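Local coordinates for protein SnoN,SnoN (Streptomyces nogalater, PDB 5EQU) that is an engineered fusion of two SnoN pieces that binds iron, 2-oxoglutarate and nogalamycin RO and probably acts as a 2-oxoglutarate-dependent dioxygenase and epimerase, at residues Ala80-Asp85 / Glu129-Asp134; Arg119-Glu124 / Ser240-Asp245. All coordinates share one frame; numbering follows the deposited sequence.

Interaction 1: Ala80-Asp85 / Glu129-Asp134; sequences AGTVMD and ENKEKD. With AKG (2-oxoglutaric acid), chain F.
Both oxygens of one carboxylate, that of Asp134, are engaged by a single residue, Thr82. Its backbone N gives a hydrogen bond to OD1 of Asp134 at 3.2 Å, which accepts it on its syn lone pair, while OG1 of Thr82 donates to OD2 of Asp134 at 2.4 Å, a value so short that its exact length is doubtful. Thr82 can do both because OG1 stands beside its own backbone N (chi1 -60°). Arg75 is a further hydrogen-bond partner of this hydroxyl. Asp134 comes in across Thr82 at about a right angle, and its OD1 lies 3.9 Å from CA of Gly81. Gly81 adopts phi 144°, psi -172°, a backbone shape that a residue lacking CB takes without strain.

Lys131 completes the cluster, a bend in its chain setting NZ between two carboxylates. NZ of Lys131 forms a salt bridge to the syn side of OD2 of Asp85 at 3.3 Å and a weaker one to OD2 of Asp134 at 3.4 Å. Lys131 and Asp134 also close a tight turn by paired backbone bonds. Met84 heads away from this loop, and its CE meets C5 of 2-oxoglutarate at 3.4 Å.

The contact ties a surface loop to strand 81-87 within the 14-202 part of the fusion. One ammonium group serves two carboxylates, so their mutual repulsion is probably eased, though the long bonds suggest modest strength.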
loop_
_atom_site.group_PDB
_atom_site.type_symbol
_atom_site.label_atom_id
_atom_site.label_comp_id
_atom_site.label_asym_id
_atom_site.label_seq_id
_atom_site.Cartn_x
_atom_site.Cartn_y
_atom_site.Cartn_z
ATOM N N ALA A 80 12.756 -18.556 -4.412
ATOM C CA ALA A 80 13.653 -17.487 -4.849
ATOM C C ALA A 80 14.107 -16.530 -3.700
ATOM O O ALA A 80 15.188 -15.942 -3.756
ATOM C CB ALA A 80 12.960 -16.688 -5.964
ATOM N N GLY A 81 13.240 -16.329 -2.711
ATOM C CA GLY A 81 13.595 -15.701 -1.449
ATOM C C GLY A 81 12.441 -14.859 -0.991
ATOM O O GLY A 81 11.368 -14.872 -1.596
ATOM N N THR A 82 12.677 -14.090 0.060
ATOM C CA THR A 82 11.631 -13.313 0.715
ATOM C C THR A 82 11.472 -11.985 0.019
ATOM O O THR A 82 12.435 -11.246 -0.117
ATOM C CB THR A 82 11.981 -13.068 2.182
ATOM O OG1 THR A 82 12.127 -14.325 2.851
ATOM C CG2 THR A 82 10.915 -12.230 2.874
ATOM N N VAL A 83 10.253 -11.691 -0.422
ATOM C CA VAL A 83 9.894 -10.385 -0.954
ATOM C C VAL A 83 9.800 -9.410 0.237
ATOM O O VAL A 83 10.356 -8.301 0.223
ATOM C CB VAL A 83 8.546 -10.447 -1.722
ATOM C CG1 VAL A 83 8.101 -9.080 -2.197
ATOM C CG2 VAL A 83 8.639 -11.360 -2.937
ATOM N N MET A 84 9.070 -9.827 1.253
ATOM C CA MET A 84 9.008 -9.077 2.506
ATOM C C MET A 84 8.370 -9.930 3.557
ATOM O O MET A 84 7.749 -10.954 3.222
ATOM C CB MET A 84 8.173 -7.804 2.347
ATOM C CG MET A 84 6.808 -8.065 1.782
ATOM S SD MET A 84 5.803 -6.598 1.720
ATOM C CE MET A 84 6.272 -5.881 0.146
ATOM N N ASP A 85 8.543 -9.516 4.816
ATOM C CA ASP A 85 7.683 -9.951 5.909
ATOM C C ASP A 85 6.789 -8.772 6.214
ATOM O O ASP A 85 7.199 -7.625 6.017
ATOM C CB ASP A 85 8.460 -10.398 7.152
ATOM C CG ASP A 85 9.354 -11.595 6.888
ATOM O OD1 ASP A 85 8.871 -12.724 6.695
ATOM O OD2 ASP A 85 10.578 -11.429 6.881
ATOM N N GLU A 129 14.475 -7.164 4.543
ATOM C CA GLU A 129 15.821 -7.155 5.102
ATOM C C GLU A 129 16.547 -8.409 4.717
ATOM O O GLU A 129 15.915 -9.407 4.401
ATOM C CB GLU A 129 15.765 -7.054 6.629
ATOM C CG GLU A 129 14.823 -8.079 7.245
ATOM C CD GLU A 129 15.196 -8.484 8.644
ATOM O OE1 GLU A 129 15.761 -7.647 9.390
ATOM O OE2 GLU A 129 14.903 -9.651 8.988
ATOM N N ASN A 130 17.871 -8.359 4.780
ATOM C CA ASN A 130 18.687 -9.528 4.495
ATOM C C ASN A 130 18.906 -10.301 5.784
ATOM O O ASN A 130 19.164 -9.712 6.830
ATOM C CB ASN A 130 19.996 -9.135 3.814
ATOM C CG ASN A 130 19.758 -8.539 2.438
ATOM O OD1 ASN A 130 19.236 -9.193 1.542
ATOM N ND2 ASN A 130 20.100 -7.282 2.275
ATOM N N LYS A 131 18.723 -11.617 5.708
ATOM C CA LYS A 131 18.988 -12.530 6.817
ATOM C C LYS A 131 20.080 -13.448 6.334
ATOM O O LYS A 131 20.408 -13.447 5.142
ATOM C CB LYS A 131 17.731 -13.328 7.191
ATOM C CG LYS A 131 16.852 -12.669 8.249
ATOM C CD LYS A 131 15.397 -13.119 8.159
ATOM C CE LYS A 131 14.637 -12.327 7.102
ATOM N NZ LYS A 131 13.419 -13.025 6.605
ATOM N N GLU A 132 20.629 -14.237 7.250
ATOM C CA GLU A 132 21.772 -15.077 6.936
ATOM C C GLU A 132 21.501 -15.988 5.734
ATOM O O GLU A 132 22.291 -16.003 4.785
ATOM C CB GLU A 132 22.218 -15.887 8.153
ATOM C CG GLU A 132 23.320 -16.886 7.823
ATOM C CD GLU A 132 24.219 -17.203 8.996
ATOM O OE1 GLU A 132 24.827 -16.260 9.541
ATOM O OE2 GLU A 132 24.336 -18.394 9.360
ATOM N N LYS A 133 20.389 -16.722 5.760
ATOM C CA LYS A 133 20.079 -17.693 4.687
ATOM C C LYS A 133 19.118 -17.145 3.638
ATOM O O LYS A 133 18.746 -17.853 2.702
ATOM C CB LYS A 133 19.477 -18.979 5.273
ATOM C CG LYS A 133 20.318 -19.674 6.331
ATOM C CD LYS A 133 21.493 -20.416 5.733
ATOM C CE LYS A 133 22.434 -20.868 6.831
ATOM N NZ LYS A 133 23.513 -21.721 6.276
ATOM N N ASP A 134 18.740 -15.882 3.770
ATOM C CA ASP A 134 17.561 -15.374 3.097
ATOM C C ASP A 134 17.789 -13.913 2.669
ATOM O O ASP A 134 17.504 -12.963 3.406
ATOM C CB ASP A 134 16.359 -15.545 4.033
ATOM C CG ASP A 134 15.020 -15.201 3.375
ATOM O OD1 ASP A 134 14.947 -14.905 2.159
ATOM O OD2 ASP A 134 14.011 -15.210 4.101
HETATM C C1 AKG F . 2.036 -1.689 -2.329
HETATM O O1 AKG F . 2.022 -1.108 -1.216
HETATM O O2 AKG F . 1.072 -1.597 -3.117
HETATM C C2 AKG F . 3.227 -2.465 -2.717
HETATM O O5 AKG F . 3.215 -3.247 -3.686
HETATM C C3 AKG F . 4.452 -2.269 -1.826
HETATM C C4 AKG F . 5.680 -3.026 -2.321
HETATM C C5 AKG F . 6.896 -2.904 -1.422
HETATM O O3 AKG F . 7.921 -3.547 -1.757
HETATM O O4 AKG F . 6.829 -2.214 -0.367
#

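Interaction 2: Arg119-Glu124 / Ser240-Asp245; sequences RLFKLE and SAVYMD. With 5R6 (Nogalamycin RO), chain G.
Phe121 and Met244 lie across each other at about a right angle. SD of Met244 sits 5.1 Å from the centroid of the Phe121 ring and oblique to it, a Met-aromatic contact, and also packs 3.8 Å from CB of Phe121. Phe121 owes this position to a classic beta bulge in antiparallel strands: it and Lys122 both face Val242, whose O takes a hydrogen bond from N of Phe121 at 2.9 Å and a weak one from N of Lys122.

The other bulge residue, Lys122, crosses Val242 obliquely, its CE 3.9 Å from Val242 CG2. With CG between N and the carbonyl carbon (chi1 68°) and the chain extended beyond it, NZ of Lys122 forms a salt bridge to OE2 of Glu124 at 3.0 Å, from above the carboxylate plane. On the other face Leu120 CD1 touches CE1 of Tyr243 at 3.8 Å, and compact Ala241 fits beside Leu123; Tyr243 OH bonds to Ala101 O.

The strands belong to different parts of the engineered fusion, 14-202 and 203-305. NZ of Lys122 donates to nogalamycin RO OAN at 2.7 Å, and the ligand's amine NBV donates to OE1 of Glu124 at 2.7 Å. The salt bridge probably holds ammonium and carboxylate in place for the ligand's amino sugar, and the carboxylate may stabilise a positively charged amine.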
loop_
_atom_site.group_PDB
_atom_site.type_symbol
_atom_site.label_atom_id
_atom_site.label_comp_id
_atom_site.label_asym_id
_atom_site.label_seq_id
_atom_site.Cartn_x
_atom_site.Cartn_y
_atom_site.Cartn_z
ATOM N N ARG A 119 -12.696 5.256 3.469
ATOM C CA ARG A 119 -12.561 4.436 4.637
ATOM C C ARG A 119 -11.236 3.741 4.547
ATOM O O ARG A 119 -10.748 3.460 3.439
ATOM C CB ARG A 119 -13.667 3.364 4.681
ATOM C CG ARG A 119 -15.012 3.911 5.096
ATOM C CD ARG A 119 -16.137 2.882 4.977
ATOM N NE ARG A 119 -17.384 3.511 5.357
ATOM C CZ ARG A 119 -17.817 3.658 6.611
ATOM N NH1 ARG A 119 -17.124 3.213 7.665
ATOM N NH2 ARG A 119 -18.954 4.288 6.812
ATOM N N LEU A 120 -10.691 3.402 5.699
ATOM C CA LEU A 120 -9.560 2.522 5.754
ATOM C C LEU A 120 -10.018 1.090 5.505
ATOM O O LEU A 120 -10.973 0.611 6.148
ATOM C CB LEU A 120 -8.927 2.584 7.132
ATOM C CG LEU A 120 -7.804 1.600 7.417
ATOM C CD1 LEU A 120 -6.600 1.951 6.575
ATOM C CD2 LEU A 120 -7.482 1.621 8.888
ATOM N N PHE A 121 -9.304 0.387 4.634
ATOM C CA PHE A 121 -9.499 -1.054 4.477
ATOM C C PHE A 121 -8.504 -1.841 5.296
ATOM O O PHE A 121 -8.882 -2.779 6.040
ATOM C CB PHE A 121 -9.408 -1.454 2.998
ATOM C CG PHE A 121 -9.435 -2.934 2.773
ATOM C CD1 PHE A 121 -10.552 -3.666 3.094
ATOM C CD2 PHE A 121 -8.343 -3.590 2.189
ATOM C CE1 PHE A 121 -10.596 -5.034 2.880
ATOM C CE2 PHE A 121 -8.373 -4.965 1.978
ATOM C CZ PHE A 121 -9.512 -5.686 2.328
ATOM N N LYS A 122 -7.225 -1.485 5.152
ATOM C CA LYS A 122 -6.168 -2.158 5.946
ATOM C C LYS A 122 -4.909 -1.329 6.022
ATOM O O LYS A 122 -4.696 -0.473 5.170
ATOM C CB LYS A 122 -5.819 -3.537 5.379
ATOM C CG LYS A 122 -5.118 -3.507 4.022
ATOM C CD LYS A 122 -4.845 -4.923 3.512
ATOM C CE LYS A 122 -4.326 -4.905 2.091
ATOM N NZ LYS A 122 -3.725 -6.222 1.765
ATOM N N LEU A 123 -4.089 -1.601 7.045
ATOM C CA LEU A 123 -2.705 -1.160 7.056
ATOM C C LEU A 123 -1.785 -2.312 7.401
ATOM O O LEU A 123 -2.040 -3.084 8.335
ATOM C CB LEU A 123 -2.474 0.011 8.046
ATOM C CG LEU A 123 -1.040 0.526 8.238
ATOM C CD1 LEU A 123 -1.027 1.961 8.731
ATOM C CD2 LEU A 123 -0.275 -0.315 9.226
ATOM N N GLU A 124 -0.674 -2.373 6.673
ATOM C CA GLU A 124 0.351 -3.367 6.896
ATOM C C GLU A 124 1.683 -2.731 7.247
ATOM O O GLU A 124 2.058 -1.732 6.672
ATOM C CB GLU A 124 0.506 -4.223 5.634
ATOM C CG GLU A 124 -0.743 -5.081 5.367
ATOM C CD GLU A 124 -0.847 -5.618 3.943
ATOM O OE1 GLU A 124 -0.274 -5.031 2.979
ATOM O OE2 GLU A 124 -1.535 -6.638 3.798
ATOM N N SER A 240 2.080 0.395 4.624
ATOM C CA SER A 240 1.255 0.560 3.415
ATOM C C SER A 240 -0.182 0.419 3.837
ATOM O O SER A 240 -0.543 -0.589 4.424
ATOM C CB SER A 240 1.589 -0.512 2.393
ATOM O OG SER A 240 0.737 -0.378 1.276
ATOM N N ALA A 241 -0.971 1.450 3.566
ATOM C CA ALA A 241 -2.342 1.517 3.980
ATOM C C ALA A 241 -3.196 1.674 2.744
ATOM O O ALA A 241 -2.925 2.518 1.887
ATOM C CB ALA A 241 -2.591 2.687 4.916
ATOM N N VAL A 242 -4.238 0.857 2.665
ATOM C CA VAL A 242 -5.181 0.914 1.566
ATOM C C VAL A 242 -6.457 1.641 2.011
ATOM O O VAL A 242 -7.048 1.309 3.054
ATOM C CB VAL A 242 -5.562 -0.518 1.101
ATOM C CG1 VAL A 242 -6.550 -0.479 -0.056
ATOM C CG2 VAL A 242 -4.318 -1.299 0.742
ATOM N N TYR A 243 -6.900 2.564 1.156
ATOM C CA TYR A 243 -8.093 3.342 1.370
ATOM C C TYR A 243 -9.070 3.069 0.253
ATOM O O TYR A 243 -8.692 2.946 -0.926
ATOM C CB TYR A 243 -7.733 4.843 1.443
ATOM C CG TYR A 243 -6.734 5.141 2.550
ATOM C CD1 TYR A 243 -7.104 5.061 3.872
ATOM C CD2 TYR A 243 -5.415 5.499 2.264
ATOM C CE1 TYR A 243 -6.203 5.321 4.903
ATOM C CE2 TYR A 243 -4.498 5.742 3.286
ATOM C CZ TYR A 243 -4.893 5.665 4.613
ATOM O OH TYR A 243 -3.984 5.900 5.635
ATOM N N MET A 244 -10.335 2.970 0.634
ATOM C CA MET A 244 -11.405 2.637 -0.279
ATOM C C MET A 244 -12.515 3.668 -0.191
ATOM O O MET A 244 -12.641 4.388 0.796
ATOM C CB MET A 244 -11.937 1.240 0.041
ATOM C CG MET A 244 -12.625 1.128 1.383
ATOM S SD MET A 244 -12.877 -0.569 1.794
ATOM C CE MET A 244 -13.570 -0.455 3.454
ATOM N N ASP A 245 -13.327 3.709 -1.228
ATOM C CA ASP A 245 -14.551 4.505 -1.269
ATOM C C ASP A 245 -15.437 4.216 -0.015
ATOM O O ASP A 245 -15.541 3.068 0.436
ATOM C CB ASP A 245 -15.317 4.121 -2.541
ATOM C CG ASP A 245 -16.246 5.210 -3.032
ATOM O OD1 ASP A 245 -17.334 5.342 -2.455
ATOM O OD2 ASP A 245 -15.873 5.905 -4.026
HETATM C CAR 5R6 G . 6.339 -14.122 -7.579
HETATM C CBN 5R6 G . 7.571 -14.424 -8.318
HETATM O OAL 5R6 G . 7.758 -13.407 -9.367
HETATM C CBR 5R6 G . 7.613 -15.920 -8.767
HETATM O OAM 5R6 G . 8.593 -16.499 -7.912
HETATM C CBM 5R6 G . 6.309 -16.765 -8.498
HETATM C CAB 5R6 G . 6.257 -18.097 -9.233
HETATM O OAW 5R6 G . 5.105 -16.029 -8.797
HETATM C CBP 5R6 G . 5.059 -14.653 -8.266
HETATM O OAX 5R6 G . 3.998 -14.468 -7.299
HETATM C CBQ 5R6 G . 3.564 -15.271 -6.161
HETATM C CAT 5R6 G . 4.536 -16.259 -5.463
HETATM C CBW 5R6 G . 3.722 -17.142 -4.477
HETATM C CAE 5R6 G . 4.641 -18.034 -3.614
HETATM O OAO 5R6 G . 2.947 -18.013 -5.263
HETATM C CBF 5R6 G . 2.901 -14.424 -5.215
HETATM C CBB 5R6 G . 2.553 -13.091 -5.517
HETATM O OAK 5R6 G . 2.922 -12.593 -6.715
HETATM C CBK 5R6 G . 1.849 -12.230 -4.661
HETATM C CBH 5R6 G . 1.531 -10.925 -5.024
HETATM O OAI 5R6 G . 1.911 -10.452 -6.108
HETATM C CBJ 5R6 G . 0.786 -10.139 -4.123
HETATM C CBA 5R6 G . 0.454 -8.839 -4.463
HETATM O OAJ 5R6 G . 0.905 -8.377 -5.661
HETATM C CAP 5R6 G . -0.268 -8.043 -3.624
HETATM C CBD 5R6 G . -0.672 -8.485 -2.380
HETATM C CBX 5R6 G . -1.480 -7.702 -1.502
HETATM C CAF 5R6 G . -2.671 -7.085 -2.298
HETATM O OAY 5R6 G . -2.212 -8.532 -0.556
HETATM C CBS 5R6 G . -0.740 -6.636 -0.749
HETATM O OAN 5R6 G . -1.659 -5.881 0.080
HETATM C CBT 5R6 G . 0.328 -7.299 0.116
HETATM N NBV 5R6 G . 0.967 -6.297 0.969
HETATM C CAD 5R6 G . 2.031 -6.911 1.800
HETATM C CAC 5R6 G . 1.517 -5.110 0.243
HETATM C CAS 5R6 G . -0.259 -8.491 0.936
HETATM C CBO 5R6 G . -1.345 -9.342 0.173
HETATM O OAV 5R6 G . -0.766 -10.217 -0.801
HETATM C CBE 5R6 G . -0.339 -9.771 -2.023
HETATM C CBL 5R6 G . 0.388 -10.625 -2.869
HETATM C CBG 5R6 G . 0.719 -11.941 -2.527
HETATM O OAH 5R6 G . 0.384 -12.398 -1.447
HETATM C CBI 5R6 G . 1.443 -12.744 -3.428
HETATM C CAQ 5R6 G . 1.771 -14.081 -3.125
HETATM C CBC 5R6 G . 2.488 -14.939 -3.986
HETATM C CBU 5R6 G . 2.709 -16.303 -3.592
HETATM C CAZ 5R6 G . 1.428 -17.027 -3.690
HETATM O OAG 5R6 G . 1.177 -18.001 -2.968
HETATM O OAU 5R6 G . 0.547 -16.672 -4.715
HETATM C CAA 5R6 G . -0.483 -17.613 -5.130
#

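Overall arrangement
Interactions 1 and 2 hang on one antiparallel sheet, in which strands 81-87 and 118-128 are neighbours. Their centres are 26 Å apart and their nearest atoms about 6 Å, with no direct touch: interaction 1 is at the surface, interaction 2 is buried. The active site links them, since 2-oxoglutarate and nogalamycin RO each meet residues of both. Ser240 OG of interaction 2 is hydrogen-bonded to O1 of 2-oxoglutarate, and the Ser240 side chain is about 7 Å from the iron, whose protein ligands are His142, Asp144 and His225. Met84 of interaction 1 also touches nogalamycin RO.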